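Local coordinates for K5 lyase (PDB 2X3H), which probably cleaves the K5 capsular polysaccharide, a heparin-like glycosaminoglycan, by a lyase (elimination) mechanism, acting as a trimeric phage tail spike that degrades the host capsule, at residues A[103-109]-A[130-136]; A[180-186]-A[213-219]; A[297-303]-A[324-330]; A[373-378]-A[401-407]. One frame throughout, in Å; residues are numbered along the deposited sequence.

Contact 1: A[103-109]-A[130-136]; sequences SSGINSN and YLVFNNP. Unlike the reference sequence in segment 130-136: Pro136 (reference Leu).
With CG swung opposite the backbone N (chi1 -169°), the Tyr130 side chain runs back along the neighbouring chain, and a chi1 of 41° tucks Ser103 OG between its own backbone N and carbonyl carbon, where it meets Tyr130 OH at 2.6 Å. The two segments are adjacent rungs of a parallel beta-helix, and strand 106-108 is the outermost strand of its sheet within the chain. The tyrosine ring presents its edge to the Ser104 carbonyl, with Ser104 O 3.5 Å from Tyr130 CE1, while Leu131 CG lies over one face and the ring also stacks with His123. Ser103 OG has a second partner in Phe101 O.

Beyond the ring, the strands zip together through Ile106 N to Tyr130 O (2.9 Å), Val132 N to Ile106 O, Ser108 N to Val132 O and Asn134 N to Ser108 O (2.8 Å). Ile106 and Leu131 run alongside each other on the buried face, with Ile106 CB 4.1 Å from Leu131 CD2, and helix 81-88 packs on Ile106. Ser108 OG is held by Leu88 O, outside the pair. At the same rung, Ser108 O also takes a C-H contact from Phe133 CA at 3.2 Å.

Contact 2: A[180-186]-A[213-219]; sequences GTGFSLI and KAAGCVL
Phe183 and Leu219 form the tight half of this contact between two successive rungs of the beta-helix. Leu219 CD2 sits over one face of the Phe183 ring, 3.8 Å from its centroid, and Leu219 CB comes within 3.6 Å of Phe183 CD1. The same methyl also meets Ile186, which lies alongside the leucine and points the same way, with Ile186 CD1 3.6 Å from Leu219 CD2. Leucine CG stands opposite the backbone N (chi1 163°), which brings the branch to both neighbours. The ring passes close to Gly216, which has no side chain to obstruct it, and Phe183 CD1 comes 3.5 Å from Gly216 N.

Both chains turn a corner here in step, and the backbone bonds follow them round. Gly216 N bonds to Gly182 O before the corner, Ser184 N to Gly216 O and Leu185 N to Cys217 O (2.9 Å) at it, and Leu219 N to Leu185 O (2.8 Å) beyond it.

The opposite end is looser. An inverse gamma turn centred on Ala214 offers Ala214 O to Gly182 N, and Thr181 CG2 only brushes Lys213 CG at 4.1 Å. A water accepts from Gly180 N and, weakly, from Lys213 NZ; the ammonium group finds stronger partners in Gly208 O and Asp153 O.

Strand 160-163 lies beside Leu185 and Ile186 on one side and strand 242-245 beside Phe183 and Leu219 on the other, while strand 168-178 packs against Ser184 and Leu185.

Contact 3: A[297-303]-A[324-330]; sequences KGSTNLI and EGSDNVI
Asn301 and Asn328 lie side by side and point the same way, their amide planes only 2° apart, as steps of an asparagine ladder of the kind known from parallel beta-helices such as pectate lyase. Asn328 OD1 is gripped twice, by Asn301 N (2.9 Å) and by Asn301 ND2 (3.0 Å), which arrive from opposite faces of its plane. Asn328 ND2 points in its own amide plane at Gly298 O, 3.1 Å away and almost straight (173°), and Ser326 N reaches that carbonyl from the other face. Two bonds to OD1 and one from ND2 hold the buried amide against rotation. The ladder runs on: Asn301 OD1 accepts from Asn278 N, and Asn362 OD1 from Asn328 N.

Past the amides the strands pair through Val329 N to Asn301 O and Ile303 N to Val329 O. On the side facing the second subunit, Thr300 and Asp327 run alongside each other, and Asp327 makes a salt bridge with Arg394 of that subunit. Lys297 and Glu324 also lie parallel, but their charged ends, Lys297 NZ and Glu324 OE2, stay 4.4 Å apart, beyond a salt bridge. Leu302 and Val329 pack tightly, Leu302 CD1 pressing to 3.3 Å from Val329 CG1, tighter than ordinary van der Waals contact.

Contact 4: A[373-378]-A[401-407]; sequences TGVITF and SASTIDG
Two short parallel strands, 376-378 and 405-406, pair here in consecutive rungs late in the beta-helix, and the second is entered through a type I turn, Ser401 to Thr404. Ser401 OG braces that turn by accepting from Ser403 N at 3.1 Å, an ST turn.

Where the turn delivers the chain to the strand, Thr404 O receives Ile376 N in a nearly straight bond of 2.9 Å (171°), with a weak one from Val375 N besides. Asp406 N then bonds to Ile376 O and Phe378 N to Asp406 O.

Val375 and Thr404 stand alongside each other, methyl against methyl, Val375 CG2 being 3.7 Å from Thr404 CG2. The threonine places this methyl opposite the backbone N, and its hydroxyl, on the other branch (chi1 -55°), faces a water 2.7 Å from Thr404 OG1. That water donates to Thr373 O, bridging the two chains beside a CA-H...O contact from Thr404 CA to Thr373 O.

Phe378 and Ile405 also point the same way, Phe378 CD2 lying 4.1 Å from Ile405 CG2. The methyl Ile376 CG2 lies over one face of the ring, toward its rim, and strand 419-422 brings Val420 against all three residues. On the other face of the strands Thr377 and Asp406 lie side by side, Thr377 OG1 being 3.8 Å from Asp406 CB.

The chemistry implies a division of labour: apolar groups fill the inside of the coil, while at its end a serine hydroxyl braces the turn and water links the two chains.

All four contacts join neighbouring rungs of one beta-helix, in order along the chain. Contacts 1 and 2 reach the same seven-strand sheet, their centres about 17 Å apart; contact 4 belongs to another sheet, and contacts 1 and 4 lie on opposite sides of the chain's centre. Contacts 2 and 3 are largely buried, 1 and 4 only partly. Contact 3, which lies nearest the chain's centre, is the one that touches another subunit. Chemistry shifts with position: paired hydroxyls beside the helix that packs on contact 1, an aromatic-aliphatic cluster at the corner in contact 2, hydrogen-bonded, parallel amides of an asparagine ladder in contact 3, and a water-bridged turn in contact 4.

Contact 1: A[103-109]-A[130-136]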
loop_
_atom_site.group_PDB
_atom_site.type_symbol
_atom_site.label_atom_id
_atom_site.label_comp_id
_atom_site.label_asym_id
_atom_site.label_seq_id
_atom_site.Cartn_x
_atom_site.Cartn_y
_atom_site.Cartn_z
ATOM N N SER A 103 -42.480 -8.510 10.025
ATOM C CA SER A 103 -42.192 -8.740 11.433
ATOM C C SER A 103 -41.804 -7.453 12.156
ATOM O O SER A 103 -41.067 -6.616 11.617
ATOM C CB SER A 103 -41.113 -9.829 11.606
ATOM O OG SER A 103 -40.073 -9.685 10.641
ATOM N N SER A 104 -42.324 -7.295 13.372
ATOM C CA SER A 104 -42.018 -6.141 14.210
ATOM C C SER A 104 -40.685 -6.367 14.911
ATOM O O SER A 104 -39.963 -7.306 14.577
ATOM C CB SER A 104 -43.129 -5.933 15.245
ATOM O OG SER A 104 -44.398 -5.947 14.610
ATOM N N GLY A 105 -40.374 -5.515 15.884
ATOM C CA GLY A 105 -39.099 -5.595 16.601
ATOM C C GLY A 105 -38.917 -6.927 17.298
ATOM O O GLY A 105 -39.874 -7.488 17.833
ATOM N N ILE A 106 -37.689 -7.439 17.293
ATOM C CA ILE A 106 -37.375 -8.718 17.918
ATOM C C ILE A 106 -36.066 -8.606 18.684
ATOM O O ILE A 106 -35.137 -7.942 18.229
ATOM C CB ILE A 106 -37.227 -9.838 16.871
ATOM C CG1 ILE A 106 -38.564 -10.076 16.155
ATOM C CG2 ILE A 106 -36.683 -11.141 17.516
ATOM C CD1 ILE A 106 -38.459 -10.904 14.911
ATOM N N ASN A 107 -36.005 -9.244 19.849
ATOM C CA ASN A 107 -34.778 -9.320 20.630
ATOM C C ASN A 107 -34.409 -10.778 20.896
ATOM O O ASN A 107 -35.298 -11.620 21.060
ATOM C CB ASN A 107 -34.909 -8.536 21.942
ATOM C CG ASN A 107 -35.863 -9.195 22.932
ATOM O OD1 ASN A 107 -35.553 -10.238 23.523
ATOM N ND2 ASN A 107 -37.020 -8.568 23.139
ATOM N N SER A 108 -33.107 -11.081 20.899
ATOM C CA SER A 108 -32.625 -12.427 21.209
ATOM C C SER A 108 -31.197 -12.400 21.736
ATOM O O SER A 108 -30.429 -11.509 21.386
ATOM C CB SER A 108 -32.677 -13.317 19.964
ATOM O OG SER A 108 -32.277 -14.650 20.266
ATOM N N ASN A 109 -30.847 -13.371 22.580
ATOM C CA ASN A 109 -29.461 -13.542 23.027
ATOM C C ASN A 109 -28.700 -14.481 22.102
ATOM O O ASN A 109 -27.525 -14.765 22.337
ATOM C CB ASN A 109 -29.405 -14.120 24.447
ATOM C CG ASN A 109 -29.932 -13.159 25.498
ATOM O OD1 ASN A 109 -29.352 -12.100 25.743
ATOM N ND2 ASN A 109 -31.029 -13.543 26.145
ATOM N N TYR A 130 -35.252 -2.681 14.803
ATOM C CA TYR A 130 -35.788 -3.918 14.242
ATOM C C TYR A 130 -35.241 -5.122 14.999
ATOM O O TYR A 130 -35.878 -5.588 15.947
ATOM C CB TYR A 130 -35.506 -3.988 12.738
ATOM C CG TYR A 130 -36.232 -5.079 11.968
ATOM C CD1 TYR A 130 -37.201 -5.887 12.575
ATOM C CD2 TYR A 130 -35.971 -5.273 10.613
ATOM C CE1 TYR A 130 -37.858 -6.881 11.853
ATOM C CE2 TYR A 130 -36.622 -6.251 9.888
ATOM C CZ TYR A 130 -37.568 -7.047 10.509
ATOM O OH TYR A 130 -38.213 -8.013 9.769
ATOM N N LEU A 131 -34.061 -5.602 14.610
ATOM C CA LEU A 131 -33.483 -6.810 15.192
ATOM C C LEU A 131 -32.420 -6.405 16.204
ATOM O O LEU A 131 -31.499 -5.661 15.879
ATOM C CB LEU A 131 -32.881 -7.701 14.094
ATOM C CG LEU A 131 -33.837 -8.145 12.981
ATOM C CD1 LEU A 131 -33.116 -8.949 11.900
ATOM C CD2 LEU A 131 -35.005 -8.938 13.563
ATOM N N VAL A 132 -32.565 -6.874 17.438
ATOM C CA VAL A 132 -31.588 -6.572 18.479
ATOM C C VAL A 132 -31.055 -7.854 19.104
ATOM O O VAL A 132 -31.800 -8.630 19.722
ATOM C CB VAL A 132 -32.170 -5.648 19.577
ATOM C CG1 VAL A 132 -31.124 -5.386 20.645
ATOM C CG2 VAL A 132 -32.660 -4.336 18.972
ATOM N N PHE A 133 -29.756 -8.086 18.928
ATOM C CA PHE A 133 -29.105 -9.260 19.490
ATOM C C PHE A 133 -28.285 -8.850 20.696
ATOM O O PHE A 133 -27.356 -8.050 20.580
ATOM C CB PHE A 133 -28.254 -9.970 18.428
ATOM C CG PHE A 133 -29.061 -10.460 17.265
ATOM C CD1 PHE A 133 -29.804 -11.637 17.357
ATOM C CD2 PHE A 133 -29.145 -9.706 16.103
ATOM C CE1 PHE A 133 -30.576 -12.073 16.290
ATOM C CE2 PHE A 133 -29.915 -10.137 15.023
ATOM C CZ PHE A 133 -30.635 -11.314 15.112
ATOM N N ASN A 134 -28.652 -9.375 21.865
ATOM C CA ASN A 134 -28.039 -8.935 23.104
ATOM C C ASN A 134 -26.944 -9.888 23.541
ATOM O O ASN A 134 -27.211 -11.015 23.944
ATOM C CB ASN A 134 -29.092 -8.771 24.212
ATOM C CG ASN A 134 -29.956 -7.529 24.023
ATOM O OD1 ASN A 134 -29.448 -6.404 23.957
ATOM N ND2 ASN A 134 -31.266 -7.726 23.964
ATOM N N ASN A 135 -25.703 -9.430 23.421
ATOM C CA ASN A 135 -24.537 -10.199 23.857
ATOM C C ASN A 135 -24.458 -11.632 23.335
ATOM O O ASN A 135 -24.199 -12.563 24.105
ATOM C CB ASN A 135 -24.450 -10.207 25.388
ATOM C CG ASN A 135 -24.036 -8.877 25.956
ATOM O OD1 ASN A 135 -24.784 -8.253 26.720
ATOM N ND2 ASN A 135 -22.836 -8.434 25.603
ATOM N N PRO A 136 -24.655 -11.825 22.022
ATOM C CA PRO A 136 -24.472 -13.164 21.487
ATOM C C PRO A 136 -23.040 -13.642 21.724
ATOM O O PRO A 136 -22.089 -12.876 21.521
ATOM C CB PRO A 136 -24.733 -12.988 19.988
ATOM C CG PRO A 136 -24.494 -11.537 19.731
ATOM C CD PRO A 136 -24.994 -10.851 20.972
#

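Contact 2: A[180-186]-A[213-219]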
loop_
_atom_site.group_PDB
_atom_site.type_symbol
_atom_site.label_atom_id
_atom_site.label_comp_id
_atom_site.label_asym_id
_atom_site.label_seq_id
_atom_site.Cartn_x
_atom_site.Cartn_y
_atom_site.Cartn_z
ATOM N N GLY A 180 -34.030 7.765 7.457
ATOM C CA GLY A 180 -34.051 8.409 8.765
ATOM C C GLY A 180 -32.722 8.380 9.476
ATOM O O GLY A 180 -31.661 8.357 8.841
ATOM N N THR A 181 -32.779 8.384 10.800
ATOM C CA THR A 181 -31.574 8.372 11.605
ATOM C C THR A 181 -31.345 6.993 12.208
ATOM O O THR A 181 -32.295 6.243 12.484
ATOM C CB THR A 181 -31.608 9.457 12.692
ATOM O OG1 THR A 181 -32.744 9.247 13.544
ATOM C CG2 THR A 181 -31.713 10.828 12.039
ATOM N N GLY A 182 -30.066 6.671 12.391
ATOM C CA GLY A 182 -29.644 5.363 12.856
ATOM C C GLY A 182 -28.790 4.687 11.801
ATOM O O GLY A 182 -28.402 5.311 10.810
ATOM N N PHE A 183 -28.542 3.400 12.012
ATOM C CA PHE A 183 -27.609 2.624 11.202
ATOM C C PHE A 183 -28.208 1.320 10.700
ATOM O O PHE A 183 -29.103 0.735 11.326
ATOM C CB PHE A 183 -26.356 2.321 12.023
ATOM C CG PHE A 183 -25.611 3.553 12.428
ATOM C CD1 PHE A 183 -24.536 3.999 11.671
ATOM C CD2 PHE A 183 -25.993 4.281 13.545
ATOM C CE1 PHE A 183 -23.849 5.151 12.018
ATOM C CE2 PHE A 183 -25.306 5.442 13.898
ATOM C CZ PHE A 183 -24.234 5.872 13.133
ATOM N N SER A 184 -27.701 0.852 9.564
ATOM C CA SER A 184 -28.110 -0.451 9.056
ATOM C C SER A 184 -27.606 -1.569 9.955
ATOM O O SER A 184 -28.362 -2.446 10.342
ATOM C CB SER A 184 -27.634 -0.652 7.612
ATOM O OG SER A 184 -28.321 0.247 6.758
ATOM N N LEU A 185 -26.321 -1.522 10.290
ATOM C CA LEU A 185 -25.725 -2.511 11.164
ATOM C C LEU A 185 -24.859 -1.797 12.196
ATOM O O LEU A 185 -23.932 -1.085 11.833
ATOM C CB LEU A 185 -24.877 -3.493 10.343
ATOM C CG LEU A 185 -24.082 -4.553 11.121
ATOM C CD1 LEU A 185 -24.984 -5.480 11.929
ATOM C CD2 LEU A 185 -23.225 -5.368 10.163
ATOM N N ILE A 186 -25.169 -1.982 13.473
ATOM C CA ILE A 186 -24.419 -1.304 14.531
ATOM C C ILE A 186 -24.016 -2.314 15.594
ATOM O O ILE A 186 -24.835 -3.092 16.049
ATOM C CB ILE A 186 -25.228 -0.132 15.169
ATOM C CG1 ILE A 186 -24.458 0.484 16.332
ATOM C CG2 ILE A 186 -26.600 -0.612 15.647
ATOM C CD1 ILE A 186 -25.167 1.605 17.040
ATOM N N LYS A 213 -27.106 14.531 8.286
ATOM C CA LYS A 213 -28.095 13.659 8.917
ATOM C C LYS A 213 -27.386 12.480 9.596
ATOM O O LYS A 213 -26.455 11.901 9.028
ATOM C CB LYS A 213 -29.158 13.177 7.920
ATOM C CG LYS A 213 -30.412 12.686 8.630
ATOM C CD LYS A 213 -31.362 11.889 7.750
ATOM C CE LYS A 213 -31.868 12.654 6.567
ATOM N NZ LYS A 213 -33.058 11.950 5.974
ATOM N N ALA A 214 -27.822 12.145 10.809
ATOM C CA ALA A 214 -27.155 11.154 11.665
ATOM C C ALA A 214 -27.498 9.716 11.303
ATOM O O ALA A 214 -28.253 9.035 12.018
ATOM C CB ALA A 214 -27.491 11.418 13.143
ATOM N N ALA A 215 -26.959 9.254 10.178
ATOM C CA ALA A 215 -27.159 7.882 9.745
ATOM C C ALA A 215 -25.903 7.383 9.040
ATOM O O ALA A 215 -25.127 8.165 8.503
ATOM C CB ALA A 215 -28.374 7.765 8.818
ATOM N N GLY A 216 -25.725 6.070 9.055
ATOM C CA GLY A 216 -24.666 5.415 8.314
ATOM C C GLY A 216 -25.023 3.972 8.052
ATOM O O GLY A 216 -26.074 3.484 8.484
ATOM N N CYS A 217 -24.134 3.272 7.360
ATOM C CA CYS A 217 -24.376 1.885 7.006
ATOM C C CYS A 217 -23.898 0.970 8.122
ATOM O O CYS A 217 -24.704 0.423 8.862
ATOM C CB CYS A 217 -23.706 1.545 5.676
ATOM S SG CYS A 217 -24.124 -0.100 5.075
ATOM N N VAL A 218 -22.585 0.823 8.271
ATOM C CA VAL A 218 -22.036 -0.035 9.322
ATOM C C VAL A 218 -21.375 0.847 10.360
ATOM O O VAL A 218 -20.586 1.713 10.004
ATOM C CB VAL A 218 -20.935 -0.967 8.763
ATOM C CG1 VAL A 218 -20.233 -1.778 9.888
ATOM C CG2 VAL A 218 -21.492 -1.904 7.700
ATOM N N LEU A 219 -21.670 0.605 11.632
ATOM C CA LEU A 219 -20.999 1.303 12.724
ATOM C C LEU A 219 -20.433 0.290 13.705
ATOM O O LEU A 219 -21.182 -0.552 14.222
ATOM C CB LEU A 219 -21.980 2.221 13.461
ATOM C CG LEU A 219 -21.500 2.675 14.848
ATOM C CD1 LEU A 219 -20.182 3.434 14.736
ATOM C CD2 LEU A 219 -22.558 3.538 15.517
HETATM O O HOH W 1 -34.328 9.309 4.986
#

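Contact 3: A[297-303]-A[324-330]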
loop_
_atom_site.group_PDB
_atom_site.type_symbol
_atom_site.label_atom_id
_atom_site.label_comp_id
_atom_site.label_asym_id
_atom_site.label_seq_id
_atom_site.Cartn_x
_atom_site.Cartn_y
_atom_site.Cartn_z
ATOM N N LYS A 297 -10.047 12.208 15.494
ATOM C CA LYS A 297 -9.233 12.827 16.533
ATOM C C LYS A 297 -8.271 11.856 17.208
ATOM O O LYS A 297 -7.468 12.275 18.059
ATOM C CB LYS A 297 -10.138 13.464 17.599
ATOM C CG LYS A 297 -11.199 14.404 17.041
ATOM C CD LYS A 297 -12.084 14.952 18.175
ATOM C CE LYS A 297 -12.944 16.118 17.681
ATOM N NZ LYS A 297 -13.753 16.706 18.783
ATOM N N GLY A 298 -8.353 10.574 16.838
ATOM C CA GLY A 298 -7.518 9.530 17.435
ATOM C C GLY A 298 -6.106 9.459 16.869
ATOM O O GLY A 298 -5.667 10.340 16.122
ATOM N N SER A 299 -5.408 8.379 17.211
ATOM C CA SER A 299 -3.989 8.284 16.893
ATOM C C SER A 299 -3.559 6.919 16.367
ATOM O O SER A 299 -4.224 5.895 16.588
ATOM C CB SER A 299 -3.182 8.626 18.139
ATOM O OG SER A 299 -3.618 7.856 19.238
ATOM N N THR A 300 -2.409 6.936 15.708
ATOM C CA THR A 300 -1.761 5.738 15.173
ATOM C C THR A 300 -2.693 4.825 14.369
ATOM O O THR A 300 -2.640 3.601 14.501
ATOM C CB THR A 300 -0.927 4.982 16.248
ATOM O OG1 THR A 300 -1.776 4.494 17.289
ATOM C CG2 THR A 300 0.123 5.930 16.837
ATOM N N ASN A 301 -3.544 5.429 13.536
ATOM C CA ASN A 301 -4.277 4.685 12.525
ATOM C C ASN A 301 -3.487 4.684 11.239
ATOM O O ASN A 301 -2.809 5.662 10.938
ATOM C CB ASN A 301 -5.650 5.309 12.269
ATOM C CG ASN A 301 -6.508 5.346 13.521
ATOM O OD1 ASN A 301 -6.967 4.297 14.005
ATOM N ND2 ASN A 301 -6.722 6.542 14.061
ATOM N N LEU A 302 -3.576 3.577 10.507
ATOM C CA LEU A 302 -2.908 3.443 9.211
ATOM C C LEU A 302 -3.991 3.353 8.154
ATOM O O LEU A 302 -4.748 2.382 8.112
ATOM C CB LEU A 302 -2.034 2.187 9.188
ATOM C CG LEU A 302 -1.251 1.872 7.905
ATOM C CD1 LEU A 302 -0.534 3.064 7.336
ATOM C CD2 LEU A 302 -0.269 0.717 8.160
ATOM N N ILE A 303 -4.078 4.398 7.336
ATOM C CA ILE A 303 -5.084 4.486 6.277
ATOM C C ILE A 303 -4.356 4.401 4.936
ATOM O O ILE A 303 -3.409 5.154 4.687
ATOM C CB ILE A 303 -5.847 5.799 6.391
ATOM C CG1 ILE A 303 -6.622 5.827 7.717
ATOM C CG2 ILE A 303 -6.737 6.010 5.165
ATOM C CD1 ILE A 303 -7.007 7.196 8.166
ATOM N N GLU A 324 -7.695 15.011 12.436
ATOM C CA GLU A 324 -7.638 15.937 13.572
ATOM C C GLU A 324 -6.655 15.478 14.661
ATOM O O GLU A 324 -6.208 16.281 15.504
ATOM C CB GLU A 324 -9.029 16.087 14.182
ATOM C CG GLU A 324 -9.143 17.248 15.150
ATOM C CD GLU A 324 -10.592 17.646 15.397
ATOM O OE1 GLU A 324 -11.503 16.948 14.880
ATOM O OE2 GLU A 324 -10.804 18.664 16.103
ATOM N N GLY A 325 -6.323 14.189 14.646
ATOM C CA GLY A 325 -5.520 13.579 15.704
ATOM C C GLY A 325 -4.028 13.578 15.439
ATOM O O GLY A 325 -3.495 14.489 14.791
ATOM N N SER A 326 -3.355 12.536 15.930
ATOM C CA SER A 326 -1.885 12.512 15.910
ATOM C C SER A 326 -1.293 11.172 15.500
ATOM O O SER A 326 -1.873 10.109 15.756
ATOM C CB SER A 326 -1.349 12.868 17.281
ATOM O OG SER A 326 -1.727 11.881 18.207
ATOM N N ASP A 327 -0.121 11.237 14.874
ATOM C CA ASP A 327 0.659 10.052 14.539
ATOM C C ASP A 327 -0.104 9.090 13.641
ATOM O O ASP A 327 0.101 7.881 13.715
ATOM C CB ASP A 327 1.122 9.340 15.810
ATOM C CG ASP A 327 2.005 10.210 16.665
ATOM O OD1 ASP A 327 3.069 10.627 16.163
ATOM O OD2 ASP A 327 1.645 10.448 17.841
ATOM N N ASN A 328 -0.988 9.627 12.800
ATOM C CA ASN A 328 -1.648 8.804 11.790
ATOM C C ASN A 328 -0.882 8.783 10.481
ATOM O O ASN A 328 -0.131 9.710 10.196
ATOM C CB ASN A 328 -3.050 9.336 11.530
ATOM C CG ASN A 328 -3.903 9.289 12.766
ATOM O OD1 ASN A 328 -4.346 8.217 13.188
ATOM N ND2 ASN A 328 -4.122 10.452 13.380
ATOM N N VAL A 329 -1.095 7.728 9.698
ATOM C CA VAL A 329 -0.439 7.580 8.408
ATOM C C VAL A 329 -1.529 7.479 7.365
ATOM O O VAL A 329 -2.434 6.656 7.497
ATOM C CB VAL A 329 0.406 6.285 8.364
ATOM C CG1 VAL A 329 0.896 5.987 6.923
ATOM C CG2 VAL A 329 1.562 6.369 9.359
ATOM N N ILE A 330 -1.455 8.317 6.338
ATOM C CA ILE A 330 -2.464 8.326 5.286
ATOM C C ILE A 330 -1.700 8.123 3.978
ATOM O O ILE A 330 -1.067 9.041 3.470
ATOM C CB ILE A 330 -3.231 9.673 5.284
ATOM C CG1 ILE A 330 -3.919 9.903 6.636
ATOM C CG2 ILE A 330 -4.240 9.735 4.142
ATOM C CD1 ILE A 330 -4.019 11.366 7.006
HETATM O O HOH W 2 -4.764 11.988 18.864
#

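Contact 4: A[373-378]-A[401-407]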
loop_
_atom_site.group_PDB
_atom_site.type_symbol
_atom_site.label_atom_id
_atom_site.label_comp_id
_atom_site.label_asym_id
_atom_site.label_seq_id
_atom_site.Cartn_x
_atom_site.Cartn_y
_atom_site.Cartn_z
ATOM N N THR A 373 -7.259 24.773 -7.495
ATOM C CA THR A 373 -6.007 25.278 -6.897
ATOM C C THR A 373 -5.668 24.732 -5.509
ATOM O O THR A 373 -4.496 24.626 -5.162
ATOM C CB THR A 373 -5.980 26.807 -6.844
ATOM O OG1 THR A 373 -7.020 27.270 -5.982
ATOM C CG2 THR A 373 -6.163 27.384 -8.244
ATOM N N GLY A 374 -6.674 24.390 -4.716
ATOM C CA GLY A 374 -6.406 23.932 -3.355
ATOM C C GLY A 374 -5.836 22.525 -3.341
ATOM O O GLY A 374 -6.312 21.647 -4.072
ATOM N N VAL A 375 -4.822 22.306 -2.508
ATOM C CA VAL A 375 -4.247 20.970 -2.350
ATOM C C VAL A 375 -4.127 20.603 -0.859
ATOM O O VAL A 375 -4.797 19.691 -0.393
ATOM C CB VAL A 375 -2.862 20.821 -3.050
ATOM C CG1 VAL A 375 -2.327 19.409 -2.852
ATOM C CG2 VAL A 375 -2.963 21.142 -4.548
ATOM N N ILE A 376 -3.300 21.337 -0.107
ATOM C CA ILE A 376 -3.103 21.040 1.324
ATOM C C ILE A 376 -3.634 22.161 2.205
ATOM O O ILE A 376 -3.436 23.343 1.887
ATOM C CB ILE A 376 -1.598 20.829 1.641
ATOM C CG1 ILE A 376 -1.034 19.689 0.801
ATOM C CG2 ILE A 376 -1.377 20.494 3.115
ATOM C CD1 ILE A 376 0.489 19.737 0.643
ATOM N N THR A 377 -4.298 21.804 3.311
ATOM C CA THR A 377 -4.668 22.794 4.336
ATOM C C THR A 377 -4.077 22.399 5.682
ATOM O O THR A 377 -4.390 21.320 6.202
ATOM C CB THR A 377 -6.202 22.941 4.483
ATOM O OG1 THR A 377 -6.762 23.465 3.265
ATOM C CG2 THR A 377 -6.528 23.868 5.647
ATOM N N PHE A 378 -3.214 23.265 6.213
ATOM C CA PHE A 378 -2.661 23.117 7.559
ATOM C C PHE A 378 -3.366 24.170 8.403
ATOM O O PHE A 378 -3.149 25.371 8.196
ATOM C CB PHE A 378 -1.159 23.434 7.588
ATOM C CG PHE A 378 -0.292 22.456 6.842
ATOM C CD1 PHE A 378 -0.281 21.103 7.176
ATOM C CD2 PHE A 378 0.558 22.902 5.850
ATOM C CE1 PHE A 378 0.537 20.207 6.513
ATOM C CE2 PHE A 378 1.396 22.012 5.180
ATOM C CZ PHE A 378 1.379 20.662 5.510
ATOM N N SER A 401 1.027 29.309 -6.920
ATOM C CA SER A 401 -0.281 29.728 -6.398
ATOM C C SER A 401 -0.240 29.754 -4.879
ATOM O O SER A 401 0.141 28.764 -4.263
ATOM C CB SER A 401 -1.376 28.761 -6.845
ATOM O OG SER A 401 -2.608 29.042 -6.187
ATOM N N ALA A 402 -0.653 30.864 -4.267
ATOM C CA ALA A 402 -0.695 30.916 -2.803
ATOM C C ALA A 402 -1.779 29.991 -2.243
ATOM O O ALA A 402 -1.830 29.745 -1.039
ATOM C CB ALA A 402 -0.900 32.344 -2.307
ATOM N N SER A 403 -2.633 29.472 -3.121
ATOM C CA SER A 403 -3.726 28.586 -2.707
ATOM C C SER A 403 -3.340 27.118 -2.558
ATOM O O SER A 403 -4.033 26.357 -1.867
ATOM C CB SER A 403 -4.898 28.708 -3.677
ATOM O OG SER A 403 -5.468 29.995 -3.579
ATOM N N THR A 404 -2.239 26.715 -3.189
ATOM C CA THR A 404 -1.842 25.305 -3.157
ATOM C C THR A 404 -1.638 24.806 -1.728
ATOM O O THR A 404 -2.120 23.725 -1.357
ATOM C CB THR A 404 -0.573 25.050 -3.995
ATOM O OG1 THR A 404 -0.787 25.531 -5.336
ATOM C CG2 THR A 404 -0.226 23.554 -4.021
ATOM N N ILE A 405 -0.932 25.604 -0.933
ATOM C CA ILE A 405 -0.733 25.279 0.480
ATOM C C ILE A 405 -1.393 26.353 1.332
ATOM O O ILE A 405 -0.871 27.461 1.455
ATOM C CB ILE A 405 0.774 25.176 0.830
ATOM C CG1 ILE A 405 1.460 24.118 -0.041
ATOM C CG2 ILE A 405 0.956 24.882 2.315
ATOM C CD1 ILE A 405 2.958 24.177 0.041
ATOM N N ASP A 406 -2.548 26.023 1.912
ATOM C CA ASP A 406 -3.235 26.934 2.804
ATOM C C ASP A 406 -2.666 26.703 4.202
ATOM O O ASP A 406 -2.654 25.582 4.687
ATOM C CB ASP A 406 -4.742 26.669 2.760
ATOM C CG ASP A 406 -5.536 27.701 3.534
ATOM O OD1 ASP A 406 -4.930 28.690 3.985
ATOM O OD2 ASP A 406 -6.771 27.535 3.667
ATOM N N GLY A 407 -2.184 27.756 4.847
ATOM C CA GLY A 407 -1.540 27.597 6.147
ATOM C C GLY A 407 -0.034 27.473 5.993
ATOM O O GLY A 407 0.639 26.871 6.829
HETATM O O HOH W 3 -2.605 24.425 -6.940
HETATM O O HOH W 4 -4.946 24.433 -0.200
#